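Local coordinates for protein alpha-fucosidase (Bifidobacterium bifidum, PDB 2EAB) that acts as a 1,2-alpha-L-fucosidase, probably hydrolysing alpha-1,2 linkages to release L-fucose, this chain being the catalytic part of a longer protein, at residues Y859-G864 with Y892-K897; V868-V873 with L882-T887. All coordinates share one frame; numbering follows the deposited sequence.

Contact 1. Residues Y859-G864 with Y892-K897; sequences YEVKNG and YTITKK
The ring of Tyr859 runs beside the side chain of Lys896 at one end of two antiparallel strands in the all-beta C-terminal domain of this family 95 glycoside hydrolase. The ring sets CD1 3.5 Å from Lys896 N, and its CE1 meets Lys896 CG at 3.8 Å, while Tyr859 CB touches Ile894 CG2 at 3.7 Å. An alanine here would keep that last contact but would probably leave a gap beside Lys896 and Ala834 O without the hydrogen bond it receives from the tyrosine hydroxyl. Next along the strands, Val861 CG2 lies 4.1 Å from Ile894 CG1; beta-branched apolar residues suit this buried face, which also meets Leu882 of the facing sheet. With CG1 anti to the backbone N (chi1 -174°), Val861 brings that methyl to Tyr892 CB. Paired N-H...O bonds fix the register: Glu860 with Thr895, and Lys862 with Thr893, where Thr893 N reaches Lys862 O at 2.8 Å. These four side chains occupy the partly exposed face, where polar groups can meet water. There one water accepts a hydrogen bond from Thr895 OG1 and donates to Glu860 OE2 and Lys896 O, each of the three lying 2.7 Å from it.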
# COMPACT_ATOMS: atom_id res chain seq x y z
N TYR A 859 -17.36 -24.52 20.99
CA TYR A 859 -17.46 -23.24 21.67
C TYR A 859 -18.90 -22.78 21.84
O TYR A 859 -19.81 -23.32 21.21
CB TYR A 859 -16.66 -22.16 20.91
CG TYR A 859 -15.16 -22.41 20.86
CD1 TYR A 859 -14.28 -21.65 21.63
CD2 TYR A 859 -14.63 -23.40 20.03
CE1 TYR A 859 -12.90 -21.87 21.57
CE2 TYR A 859 -13.27 -23.63 19.98
CZ TYR A 859 -12.41 -22.87 20.75
OH TYR A 859 -11.05 -23.11 20.69
N GLU A 860 -19.09 -21.77 22.68
CA GLU A 860 -20.40 -21.16 22.90
C GLU A 860 -20.26 -19.64 22.97
O GLU A 860 -19.18 -19.12 23.24
CB GLU A 860 -21.05 -21.70 24.18
CG GLU A 860 -20.23 -21.47 25.44
CD GLU A 860 -20.81 -22.15 26.66
OE1 GLU A 860 -21.84 -22.85 26.55
OE2 GLU A 860 -20.22 -21.99 27.75
N VAL A 861 -21.38 -18.95 22.73
CA VAL A 861 -21.39 -17.50 22.58
C VAL A 861 -22.18 -16.84 23.71
O VAL A 861 -23.29 -17.28 24.05
CB VAL A 861 -22.01 -17.08 21.22
CG1 VAL A 861 -21.90 -15.57 21.01
CG2 VAL A 861 -21.35 -17.83 20.07
N LYS A 862 -21.60 -15.80 24.29
CA LYS A 862 -22.26 -15.02 25.33
C LYS A 862 -22.20 -13.53 25.03
O LYS A 862 -21.29 -13.04 24.36
CB LYS A 862 -21.64 -15.31 26.70
CG LYS A 862 -21.86 -16.74 27.20
CD LYS A 862 -21.23 -16.96 28.56
CE LYS A 862 -21.23 -18.44 28.94
NZ LYS A 862 -20.62 -18.67 30.28
N ASN A 863 -23.22 -12.82 25.51
CA ASN A 863 -23.21 -11.37 25.57
C ASN A 863 -23.12 -11.01 27.04
O ASN A 863 -24.14 -10.97 27.75
CB ASN A 863 -24.48 -10.80 24.92
CG ASN A 863 -24.61 -9.29 25.08
OD1 ASN A 863 -23.69 -8.61 25.53
ND2 ASN A 863 -25.77 -8.76 24.71
N GLY A 864 -21.90 -10.78 27.51
CA GLY A 864 -21.64 -10.64 28.94
C GLY A 864 -21.92 -11.96 29.63
O GLY A 864 -21.28 -12.97 29.34
N TYR A 892 -19.51 -9.81 21.66
CA TYR A 892 -19.85 -11.20 21.96
C TYR A 892 -18.59 -11.95 22.32
O TYR A 892 -17.55 -11.79 21.67
CB TYR A 892 -20.55 -11.84 20.75
CG TYR A 892 -21.79 -11.06 20.39
CD1 TYR A 892 -23.02 -11.39 20.93
CD2 TYR A 892 -21.70 -9.94 19.55
CE1 TYR A 892 -24.15 -10.65 20.63
CE2 TYR A 892 -22.83 -9.19 19.25
CZ TYR A 892 -24.05 -9.55 19.79
OH TYR A 892 -25.16 -8.81 19.49
N THR A 893 -18.67 -12.73 23.39
CA THR A 893 -17.53 -13.48 23.87
C THR A 893 -17.73 -14.96 23.59
O THR A 893 -18.76 -15.54 23.95
CB THR A 893 -17.28 -13.21 25.37
OG1 THR A 893 -17.18 -11.80 25.60
CG2 THR A 893 -16.01 -13.88 25.85
N ILE A 894 -16.74 -15.56 22.93
CA ILE A 894 -16.81 -16.96 22.51
C ILE A 894 -15.74 -17.75 23.23
O ILE A 894 -14.55 -17.42 23.16
CB ILE A 894 -16.64 -17.09 20.97
CG1 ILE A 894 -17.64 -16.17 20.25
CG2 ILE A 894 -16.83 -18.53 20.54
CD1 ILE A 894 -17.43 -16.08 18.75
N THR A 895 -16.17 -18.79 23.95
CA THR A 895 -15.29 -19.58 24.81
C THR A 895 -15.61 -21.07 24.67
O THR A 895 -16.69 -21.43 24.23
CB THR A 895 -15.45 -19.18 26.29
OG1 THR A 895 -16.85 -19.17 26.62
CG2 THR A 895 -14.86 -17.80 26.55
N LYS A 896 -14.65 -21.92 25.06
CA LYS A 896 -14.85 -23.37 25.04
C LYS A 896 -15.99 -23.79 25.95
O LYS A 896 -16.09 -23.32 27.09
CB LYS A 896 -13.60 -24.09 25.52
CG LYS A 896 -12.42 -24.09 24.58
CD LYS A 896 -11.29 -24.96 25.14
CE LYS A 896 -10.79 -24.48 26.51
NZ LYS A 896 -10.19 -23.11 26.46
N LYS A 897 -16.84 -24.68 25.45
CA LYS A 897 -17.86 -25.30 26.29
C LYS A 897 -17.21 -26.21 27.33
O LYS A 897 -16.19 -26.84 27.07
CB LYS A 897 -18.84 -26.12 25.45
CG LYS A 897 -19.76 -25.28 24.57
CD LYS A 897 -20.73 -26.14 23.78
CE LYS A 897 -20.02 -26.96 22.72
NZ LYS A 897 -20.92 -27.96 22.09
O HOH W 1 -17.60 -21.33 27.99
O HOH W 2 -19.50 -10.25 25.83

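Contact 2. Residues V868-V873 with L882-T887; sequences VNAKVV and LVFDTT
Two backbone hydrogen bonds join Lys871 to Val883 as an antiparallel hydrogen-bonded pair, Lys871 N donating to Val883 O at 2.9 Å and Val883 N to Lys871 O at 2.8 Å, although the short strands 871-873 and 882-884 are inclined at 136°, well short of exactly antiparallel. The next pair, Val872 and Leu882, is non-hydrogen-bonded and meets through methyls, Val872 CG2 lying 3.9 Å from Leu882 CD2. The same CD2 also approaches Ala870 CB at 4.1 Å, so one leucine branch serves two small apolar partners. The strands are the two arms of a beta hairpin: 871-874 is an edge strand of its sheet, and 880-884 is flanked on its other side by strand 847-851, whose Ala847 and Val849 touch Phe884. Past Val872, the side chains of Val873 and Val883 are turned roughly perpendicular to each other, their CG2 methyls 3.9 Å apart. Toward the other end, Phe884 comes close to the backbone, its CB 3.2 Å from Asn869 O. Its CG lies between the backbone N and the carbonyl carbon (chi1 54°), and the ring carries CD1 to Val868 CG1 and CD2 to Ala870 CB; a large aromatic suits this buried position between small aliphatic groups and the ring of Tyr892. Where direct strand pairing has ended, a water takes over, donating to Asn869 O at 2.7 Å and accepting from Asp885 N.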
# COMPACT_ATOMS: atom_id res chain seq x y z
N VAL A 868 -26.18 -16.47 24.27
CA VAL A 868 -26.64 -16.05 22.96
C VAL A 868 -27.01 -17.29 22.16
O VAL A 868 -26.25 -18.25 22.11
CB VAL A 868 -25.54 -15.24 22.22
CG1 VAL A 868 -25.89 -15.02 20.75
CG2 VAL A 868 -25.31 -13.91 22.92
N ASN A 869 -28.20 -17.27 21.56
CA ASN A 869 -28.61 -18.33 20.66
C ASN A 869 -27.65 -18.37 19.48
O ASN A 869 -27.51 -17.38 18.75
CB ASN A 869 -30.05 -18.13 20.18
CG ASN A 869 -30.55 -19.30 19.35
OD1 ASN A 869 -30.59 -19.24 18.12
ND2 ASN A 869 -30.93 -20.38 20.03
N ALA A 870 -26.95 -19.49 19.32
CA ALA A 870 -26.01 -19.67 18.22
C ALA A 870 -26.16 -21.07 17.63
O ALA A 870 -26.00 -22.08 18.33
CB ALA A 870 -24.58 -19.43 18.67
N LYS A 871 -26.48 -21.10 16.34
CA LYS A 871 -26.61 -22.35 15.60
C LYS A 871 -25.23 -22.81 15.13
O LYS A 871 -24.37 -21.99 14.80
CB LYS A 871 -27.53 -22.16 14.39
CG LYS A 871 -28.94 -21.67 14.73
CD LYS A 871 -29.77 -22.73 15.44
CE LYS A 871 -31.06 -22.15 15.97
NZ LYS A 871 -31.80 -23.12 16.82
N VAL A 872 -25.02 -24.12 15.14
CA VAL A 872 -23.82 -24.70 14.57
C VAL A 872 -24.18 -25.29 13.21
O VAL A 872 -25.09 -26.13 13.11
CB VAL A 872 -23.20 -25.78 15.50
CG1 VAL A 872 -22.00 -26.46 14.83
CG2 VAL A 872 -22.80 -25.18 16.83
N VAL A 873 -23.50 -24.82 12.17
CA VAL A 873 -23.65 -25.37 10.82
C VAL A 873 -22.34 -26.03 10.41
O VAL A 873 -21.27 -25.61 10.85
CB VAL A 873 -24.10 -24.30 9.79
CG1 VAL A 873 -25.47 -23.73 10.16
CG2 VAL A 873 -23.07 -23.18 9.65
N LEU A 882 -20.24 -21.13 14.00
CA LEU A 882 -21.26 -20.62 14.91
C LEU A 882 -21.96 -19.46 14.22
O LEU A 882 -21.30 -18.51 13.77
CB LEU A 882 -20.62 -20.12 16.20
CG LEU A 882 -20.14 -21.20 17.17
CD1 LEU A 882 -19.10 -20.64 18.12
CD2 LEU A 882 -21.32 -21.80 17.95
N VAL A 883 -23.28 -19.53 14.13
CA VAL A 883 -24.07 -18.52 13.44
C VAL A 883 -25.04 -17.89 14.41
O VAL A 883 -25.84 -18.59 15.04
CB VAL A 883 -24.83 -19.12 12.23
CG1 VAL A 883 -25.67 -18.06 11.53
CG2 VAL A 883 -23.86 -19.76 11.24
N PHE A 884 -24.99 -16.57 14.54
CA PHE A 884 -25.86 -15.86 15.48
C PHE A 884 -26.15 -14.44 15.04
O PHE A 884 -25.37 -13.82 14.32
CB PHE A 884 -25.29 -15.91 16.91
CG PHE A 884 -23.87 -15.42 17.05
CD1 PHE A 884 -23.60 -14.14 17.53
CD2 PHE A 884 -22.79 -16.26 16.75
CE1 PHE A 884 -22.28 -13.70 17.69
CE2 PHE A 884 -21.48 -15.83 16.90
CZ PHE A 884 -21.22 -14.55 17.37
N ASP A 885 -27.31 -13.95 15.46
CA ASP A 885 -27.67 -12.55 15.27
C ASP A 885 -26.78 -11.67 16.11
O ASP A 885 -26.34 -12.06 17.18
CB ASP A 885 -29.12 -12.30 15.68
CG ASP A 885 -30.12 -13.00 14.79
OD1 ASP A 885 -29.79 -13.37 13.64
OD2 ASP A 885 -31.27 -13.18 15.25
N THR A 886 -26.52 -10.46 15.62
CA THR A 886 -25.83 -9.46 16.42
C THR A 886 -26.56 -8.13 16.37
O THR A 886 -27.43 -7.90 15.53
CB THR A 886 -24.37 -9.23 15.98
OG1 THR A 886 -24.34 -8.49 14.76
CG2 THR A 886 -23.59 -10.53 15.84
N THR A 887 -26.17 -7.25 17.29
CA THR A 887 -26.66 -5.89 17.33
C THR A 887 -25.46 -4.95 17.36
O THR A 887 -24.51 -5.19 18.11
CB THR A 887 -27.52 -5.64 18.57
OG1 THR A 887 -26.77 -5.90 19.75
CG2 THR A 887 -28.72 -6.54 18.54
O HOH W 3 -28.89 -15.49 17.40

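In the fold
From the N-terminal side, the chain enters contact 1 along strand 859-863, turns through strand 866-867 and reaches 868-873. The hairpin of contact 2 closes a short loop there before strand 890-896 returns to complete contact 1, so contact 2 is nested inside the longer loop. Contact 1 belongs to the sheet in which 890-896 lies between 859-863 and 833-841; contact 2 ends a second sheet that packs against it. Their centres are about 10 Å apart. Val861 O and Val868 N probably share a hydrogen bond, the rings of Tyr892 and Phe884 meet with planes at about 55°, and Tyr892 OH is hydrogen-bonded to Thr887 N.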